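Local coordinates for manganese-dependent inorganic pyrophosphatase (Methanocaldococcus jannaschii, PDB 2EB0), which catalyses the manganese-dependent hydrolysis of diphosphate to two phosphates, as a family II inorganic pyrophosphatase built from DHH and DHHA2 domains, at residues 37-46 / 179-189. Residues are numbered along the deposited sequence; the frame is centred on the assembly and turned at random.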
ATOM      1  N   PRO B  37     -23.329 -18.864  -3.744  1.00 26.78           N
ATOM      2  CA  PRO B  37     -24.777 -18.647  -3.876  1.00 25.43           C
ATOM      3  C   PRO B  37     -25.206 -17.174  -3.753  1.00 23.36           C
ATOM      4  O   PRO B  37     -26.055 -16.700  -4.502  1.00 19.35           O
ATOM      5  CB  PRO B  37     -25.358 -19.507  -2.754  1.00 38.53           C
ATOM      6  CG  PRO B  37     -24.372 -20.629  -2.652  1.00 39.79           C
ATOM      7  CD  PRO B  37     -23.047 -19.903  -2.736  1.00 37.12           C
ATOM      8  N   GLU B  38     -24.610 -16.462  -2.806  1.00 23.67           N
ATOM      9  CA  GLU B  38     -24.947 -15.059  -2.591  1.00 24.87           C
ATOM     10  C   GLU B  38     -24.686 -14.201  -3.823  1.00 22.64           C
ATOM     11  O   GLU B  38     -25.510 -13.380  -4.215  1.00 23.03           O
ATOM     12  CB  GLU B  38     -24.139 -14.506  -1.419  1.00 33.54           C
ATOM     13  CG  GLU B  38     -24.290 -13.004  -1.216  1.00 37.27           C
ATOM     14  CD  GLU B  38     -23.164 -12.417  -0.389  1.00 40.05           C
ATOM     15  OE1 GLU B  38     -23.061 -12.735   0.812  1.00 43.41           O
ATOM     16  OE2 GLU B  38     -22.368 -11.640  -0.947  1.00 40.60           O
ATOM     17  N   THR B  39     -23.528 -14.393  -4.433  1.00 20.14           N
ATOM     18  CA  THR B  39     -23.156 -13.628  -5.605  1.00 19.98           C
ATOM     19  C   THR B  39     -24.047 -13.997  -6.789  1.00 19.23           C
ATOM     20  O   THR B  39     -24.500 -13.124  -7.539  1.00 15.93           O
ATOM     21  CB  THR B  39     -21.672 -13.870  -5.938  1.00 20.37           C
ATOM     22  OG1 THR B  39     -20.901 -13.727  -4.737  1.00 19.95           O
ATOM     23  CG2 THR B  39     -21.184 -12.868  -6.964  1.00 16.67           C
ATOM     24  N   GLU B  40     -24.310 -15.289  -6.950  1.00 20.45           N
ATOM     25  CA  GLU B  40     -25.172 -15.736  -8.040  1.00 23.72           C
ATOM     26  C   GLU B  40     -26.503 -14.991  -7.918  1.00 21.35           C
ATOM     27  O   GLU B  40     -27.031 -14.464  -8.897  1.00 19.33           O
ATOM     28  CB  GLU B  40     -25.399 -17.245  -7.954  1.00 54.27           C
ATOM     29  CG  GLU B  40     -26.359 -17.778  -8.990  1.00 62.59           C
ATOM     30  CD  GLU B  40     -26.502 -19.285  -8.920  1.00 68.77           C
ATOM     31  OE1 GLU B  40     -27.398 -19.833  -9.601  1.00 71.02           O
ATOM     32  OE2 GLU B  40     -25.712 -19.920  -8.185  1.00 70.95           O
ATOM     33  N   PHE B  41     -27.019 -14.942  -6.697  1.00 19.66           N
ATOM     34  CA  PHE B  41     -28.270 -14.264  -6.397  1.00 19.48           C
ATOM     35  C   PHE B  41     -28.190 -12.791  -6.808  1.00 19.31           C
ATOM     36  O   PHE B  41     -29.057 -12.286  -7.526  1.00 18.22           O
ATOM     37  CB  PHE B  41     -28.550 -14.394  -4.895  1.00 19.30           C
ATOM     38  CG  PHE B  41     -29.583 -13.433  -4.371  1.00 20.25           C
ATOM     39  CD1 PHE B  41     -30.882 -13.446  -4.863  1.00 18.87           C
ATOM     40  CD2 PHE B  41     -29.256 -12.537  -3.355  1.00 18.23           C
ATOM     41  CE1 PHE B  41     -31.848 -12.582  -4.351  1.00 20.33           C
ATOM     42  CE2 PHE B  41     -30.206 -11.673  -2.837  1.00 18.51           C
ATOM     43  CZ  PHE B  41     -31.508 -11.691  -3.333  1.00 19.92           C
ATOM     44  N   VAL B  42     -27.135 -12.117  -6.364  1.00 22.23           N
ATOM     45  CA  VAL B  42     -26.932 -10.704  -6.667  1.00 22.02           C
ATOM     46  C   VAL B  42     -26.780 -10.432  -8.167  1.00 22.71           C
ATOM     47  O   VAL B  42     -27.348  -9.466  -8.687  1.00 23.17           O
ATOM     48  CB  VAL B  42     -25.703 -10.150  -5.880  1.00 14.84           C
ATOM     49  CG1 VAL B  42     -25.318  -8.773  -6.374  1.00 15.81           C
ATOM     50  CG2 VAL B  42     -26.034 -10.081  -4.405  1.00 11.82           C
ATOM     51  N   LEU B  43     -26.031 -11.282  -8.863  1.00 23.04           N
ATOM     52  CA  LEU B  43     -25.839 -11.111 -10.303  1.00 22.89           C
ATOM     53  C   LEU B  43     -27.164 -11.268 -11.039  1.00 24.69           C
ATOM     54  O   LEU B  43     -27.547 -10.420 -11.852  1.00 25.45           O
ATOM     55  CB  LEU B  43     -24.847 -12.139 -10.840  1.00 19.91           C
ATOM     56  CG  LEU B  43     -23.421 -12.068 -10.298  1.00 20.99           C
ATOM     57  CD1 LEU B  43     -22.584 -13.115 -10.999  1.00 19.22           C
ATOM     58  CD2 LEU B  43     -22.850 -10.676 -10.518  1.00 21.81           C
ATOM     59  N   ARG B  44     -27.859 -12.364 -10.760  1.00 19.51           N
ATOM     60  CA  ARG B  44     -29.149 -12.603 -11.388  1.00 20.18           C
ATOM     61  C   ARG B  44     -30.090 -11.424 -11.099  1.00 19.24           C
ATOM     62  O   ARG B  44     -30.811 -10.955 -11.975  1.00 17.10           O
ATOM     63  CB  ARG B  44     -29.769 -13.896 -10.851  1.00 37.56           C
ATOM     64  CG  ARG B  44     -31.229 -14.088 -11.254  1.00 41.14           C
ATOM     65  CD  ARG B  44     -31.807 -15.405 -10.760  1.00 43.56           C
ATOM     66  NE  ARG B  44     -31.311 -16.551 -11.515  1.00 49.27           N
ATOM     67  CZ  ARG B  44     -30.302 -17.326 -11.134  1.00 53.82           C
ATOM     68  NH1 ARG B  44     -29.665 -17.086  -9.992  1.00 54.48           N
ATOM     69  NH2 ARG B  44     -29.932 -18.349 -11.898  1.00 56.28           N
ATOM     70  N   LYS B  45     -30.060 -10.938  -9.866  1.00 27.52           N
ATOM     71  CA  LYS B  45     -30.930  -9.841  -9.474  1.00 29.20           C
ATOM     72  C   LYS B  45     -30.792  -8.604 -10.346  1.00 29.42           C
ATOM     73  O   LYS B  45     -31.791  -8.026 -10.760  1.00 29.03           O
ATOM     74  CB  LYS B  45     -30.683  -9.468  -8.011  1.00 22.15           C
ATOM     75  CG  LYS B  45     -31.607  -8.389  -7.482  1.00 22.66           C
ATOM     76  CD  LYS B  45     -31.493  -8.299  -5.970  1.00 24.74           C
ATOM     77  CE  LYS B  45     -32.540  -7.375  -5.375  1.00 26.04           C
ATOM     78  NZ  LYS B  45     -32.211  -5.948  -5.575  1.00 25.53           N
ATOM     79  N   PHE B  46     -29.562  -8.197 -10.641  1.00 21.31           N
ATOM     80  CA  PHE B  46     -29.373  -7.003 -11.448  1.00 22.54           C
ATOM     81  C   PHE B  46     -29.104  -7.245 -12.914  1.00 23.34           C
ATOM     82  O   PHE B  46     -28.655  -6.347 -13.616  1.00 25.75           O
ATOM     83  CB  PHE B  46     -28.280  -6.127 -10.834  1.00 17.53           C
ATOM     84  CG  PHE B  46     -28.609  -5.675  -9.450  1.00 18.49           C
ATOM     85  CD1 PHE B  46     -28.106  -6.350  -8.347  1.00 14.95           C
ATOM     86  CD2 PHE B  46     -29.490  -4.613  -9.247  1.00 16.13           C
ATOM     87  CE1 PHE B  46     -28.478  -5.975  -7.051  1.00 17.21           C
ATOM     88  CE2 PHE B  46     -29.865  -4.235  -7.963  1.00 18.12           C
ATOM     89  CZ  PHE B  46     -29.358  -4.917  -6.858  1.00 15.74           C
ATOM     90  N   PHE B 179     -33.557  -5.914   1.485  1.00 24.32           N
ATOM     91  CA  PHE B 179     -32.650  -6.514   0.517  1.00 23.37           C
ATOM     92  C   PHE B 179     -31.507  -7.185   1.275  1.00 22.72           C
ATOM     93  O   PHE B 179     -31.099  -8.295   0.941  1.00 22.93           O
ATOM     94  CB  PHE B 179     -32.107  -5.446  -0.433  1.00 22.58           C
ATOM     95  CG  PHE B 179     -31.061  -5.956  -1.382  1.00 26.78           C
ATOM     96  CD1 PHE B 179     -31.155  -7.236  -1.926  1.00 26.57           C
ATOM     97  CD2 PHE B 179     -29.988  -5.150  -1.749  1.00 25.31           C
ATOM     98  CE1 PHE B 179     -30.187  -7.709  -2.825  1.00 28.38           C
ATOM     99  CE2 PHE B 179     -29.016  -5.610  -2.647  1.00 28.11           C
ATOM    100  CZ  PHE B 179     -29.117  -6.893  -3.187  1.00 26.29           C
ATOM    101  N   GLY B 180     -31.019  -6.508   2.312  1.00 21.08           N
ATOM    102  CA  GLY B 180     -29.941  -7.039   3.126  1.00 17.68           C
ATOM    103  C   GLY B 180     -30.311  -8.343   3.810  1.00 20.17           C
ATOM    104  O   GLY B 180     -29.482  -9.249   3.926  1.00 17.72           O
ATOM    105  N   MET B 181     -31.552  -8.452   4.269  1.00 15.66           N
ATOM    106  CA  MET B 181     -31.972  -9.677   4.932  1.00 20.27           C
ATOM    107  C   MET B 181     -31.803 -10.841   3.956  1.00 21.17           C
ATOM    108  O   MET B 181     -31.363 -11.929   4.337  1.00 21.11           O
ATOM    109  CB  MET B 181     -33.428  -9.576   5.394  1.00 32.12           C
ATOM    110  CG  MET B 181     -33.932 -10.844   6.090  1.00 35.20           C
ATOM    111  SD  MET B 181     -32.787 -11.442   7.375  1.00 41.66           S
ATOM    112  CE  MET B 181     -33.193 -10.328   8.750  1.00 36.25           C
ATOM    113  N   GLU B 182     -32.145 -10.592   2.692  1.00 20.46           N
ATOM    114  CA  GLU B 182     -32.025 -11.594   1.638  1.00 19.62           C
ATOM    115  C   GLU B 182     -30.565 -12.021   1.498  1.00 17.87           C
ATOM    116  O   GLU B 182     -30.245 -13.211   1.457  1.00 15.53           O
ATOM    117  CB  GLU B 182     -32.536 -11.012   0.319  1.00 40.90           C
ATOM    118  CG  GLU B 182     -33.618 -11.848  -0.315  1.00 46.91           C
ATOM    119  CD  GLU B 182     -34.684 -12.237   0.684  1.00 49.62           C
ATOM    120  OE1 GLU B 182     -35.463 -11.355   1.097  1.00 51.45           O
ATOM    121  OE2 GLU B 182     -34.733 -13.424   1.072  1.00 51.03           O
ATOM    122  N   ILE B 183     -29.678 -11.038   1.433  1.00 17.60           N
ATOM    123  CA  ILE B 183     -28.263 -11.327   1.326  1.00 19.25           C
ATOM    124  C   ILE B 183     -27.813 -12.145   2.536  1.00 19.02           C
ATOM    125  O   ILE B 183     -27.054 -13.107   2.392  1.00 21.67           O
ATOM    126  CB  ILE B 183     -27.450 -10.013   1.199  1.00 21.65           C
ATOM    127  CG1 ILE B 183     -27.716  -9.395  -0.181  1.00 20.78           C
ATOM    128  CG2 ILE B 183     -25.969 -10.279   1.420  1.00 20.82           C
ATOM    129  CD1 ILE B 183     -27.007  -8.090  -0.450  1.00 21.71           C
ATOM    130  N   LEU B 184     -28.299 -11.793   3.723  1.00 20.09           N
ATOM    131  CA  LEU B 184     -27.923 -12.535   4.928  1.00 21.05           C
ATOM    132  C   LEU B 184     -28.441 -13.966   4.859  1.00 19.94           C
ATOM    133  O   LEU B 184     -27.794 -14.890   5.349  1.00 22.16           O
ATOM    134  CB  LEU B 184     -28.463 -11.855   6.195  1.00 22.98           C
ATOM    135  CG  LEU B 184     -27.933 -10.461   6.541  1.00 25.38           C
ATOM    136  CD1 LEU B 184     -28.412 -10.078   7.936  1.00 25.60           C
ATOM    137  CD2 LEU B 184     -26.414 -10.450   6.496  1.00 25.99           C
ATOM    138  N   LYS B 185     -29.608 -14.156   4.251  1.00 23.16           N
ATOM    139  CA  LYS B 185     -30.155 -15.503   4.125  1.00 22.51           C
ATOM    140  C   LYS B 185     -29.355 -16.271   3.073  1.00 21.66           C
ATOM    141  O   LYS B 185     -29.291 -17.502   3.096  1.00 19.70           O
ATOM    142  CB  LYS B 185     -31.639 -15.447   3.751  1.00 25.79           C
ATOM    143  CG  LYS B 185     -32.523 -14.947   4.892  1.00 29.63           C
ATOM    144  CD  LYS B 185     -33.998 -15.149   4.587  1.00 31.11           C
ATOM    145  CE  LYS B 185     -34.863 -14.751   5.774  1.00 34.26           C
ATOM    146  NZ  LYS B 185     -36.290 -15.151   5.598  1.00 33.80           N
ATOM    147  N   ALA B 186     -28.725 -15.528   2.167  1.00 15.07           N
ATOM    148  CA  ALA B 186     -27.910 -16.129   1.114  1.00 16.25           C
ATOM    149  C   ALA B 186     -26.604 -16.675   1.694  1.00 15.49           C
ATOM    150  O   ALA B 186     -26.144 -17.745   1.303  1.00 14.49           O
ATOM    151  CB  ALA B 186     -27.618 -15.102   0.019  1.00 35.02           C
ATOM    152  N   LYS B 187     -26.003 -15.939   2.624  1.00 22.07           N
ATOM    153  CA  LYS B 187     -24.768 -16.406   3.245  1.00 21.53           C
ATOM    154  C   LYS B 187     -25.086 -17.666   4.041  1.00 22.49           C
ATOM    155  O   LYS B 187     -24.334 -18.631   4.035  1.00 22.94           O
ATOM    156  CB  LYS B 187     -24.203 -15.346   4.189  1.00 19.87           C
ATOM    157  CG  LYS B 187     -23.685 -14.092   3.502  1.00 21.02           C
ATOM    158  CD  LYS B 187     -23.034 -13.149   4.504  1.00 21.81           C
ATOM    159  CE  LYS B 187     -22.180 -12.087   3.810  1.00 22.92           C
ATOM    160  NZ  LYS B 187     -22.974 -11.177   2.951  1.00 26.83           N
ATOM    161  N   SER B 188     -26.236 -17.650   4.703  1.00 19.18           N
ATOM    162  CA  SER B 188     -26.665 -18.766   5.531  1.00 19.48           C
ATOM    163  C   SER B 188     -26.823 -20.102   4.798  1.00 20.90           C
ATOM    164  O   SER B 188     -26.560 -21.152   5.378  1.00 20.82           O
ATOM    165  CB  SER B 188     -27.979 -18.405   6.228  1.00 29.75           C
ATOM    166  OG  SER B 188     -27.868 -17.172   6.921  1.00 28.32           O
ATOM    167  N   VAL B 189     -27.243 -20.079   3.535  1.00 24.17           N
ATOM    168  CA  VAL B 189     -27.431 -21.343   2.814  1.00 25.69           C
ATOM    169  C   VAL B 189     -26.141 -22.159   2.743  1.00 24.24           C
ATOM    170  O   VAL B 189     -26.186 -23.375   2.568  1.00 24.04           O
ATOM    171  CB  VAL B 189     -27.972 -21.133   1.366  1.00 37.37           C
ATOM    172  CG1 VAL B 189     -29.247 -20.302   1.392  1.00 37.83           C
ATOM    173  CG2 VAL B 189     -26.915 -20.486   0.498  1.00 38.74           C
TER
HETATM  174  O   HOH W   1     -23.738 -17.506  -0.272  1.00 34.12           O
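Pro37 meets Val189 where helix 37-45 starts, its CB 3.7 Å from Val189 CG2. One residue on, the backbones come closest: Ala186 CB presses on Glu38 CA at 3.7 Å, and a water accepts from Glu38 N while donating to Ala186 O. With CG anti to the backbone N (chi1 173°), the extended Glu38 side chain runs past Ile183 CG2 and alongside Lys187, whose NZ donates to Glu38 OE1 at 2.6 Å from above the carboxylate plane. This buried salt bridge has further anchors: Glu38 OE2 bonds to Thr12 and Ser146 side chains, and Lys187 NZ to Ser146 O. A turn later, the Phe41 ring crosses Glu182, Phe41 CZ lying 3.7 Å from Glu182 CG, and brings CE2 near Phe179 CE1. Lys45 then folds over one face of the Phe179 ring, NZ 3.9 Å from the centroid in a cation-pi contact, while Ile183 CD1 backs the opposite face; Phe46 turns its ring edge to Phe179 CZ. The helices pack roughly antiparallel (143° between N-to-C directions), both resting on helix 134-148, with the Glu38 side chain about 9 Å from a bound manganese ion. Pairing probably offsets the cost of burying Lys187's charge; an aromatic face probably stabilises that of partly exposed Lys45.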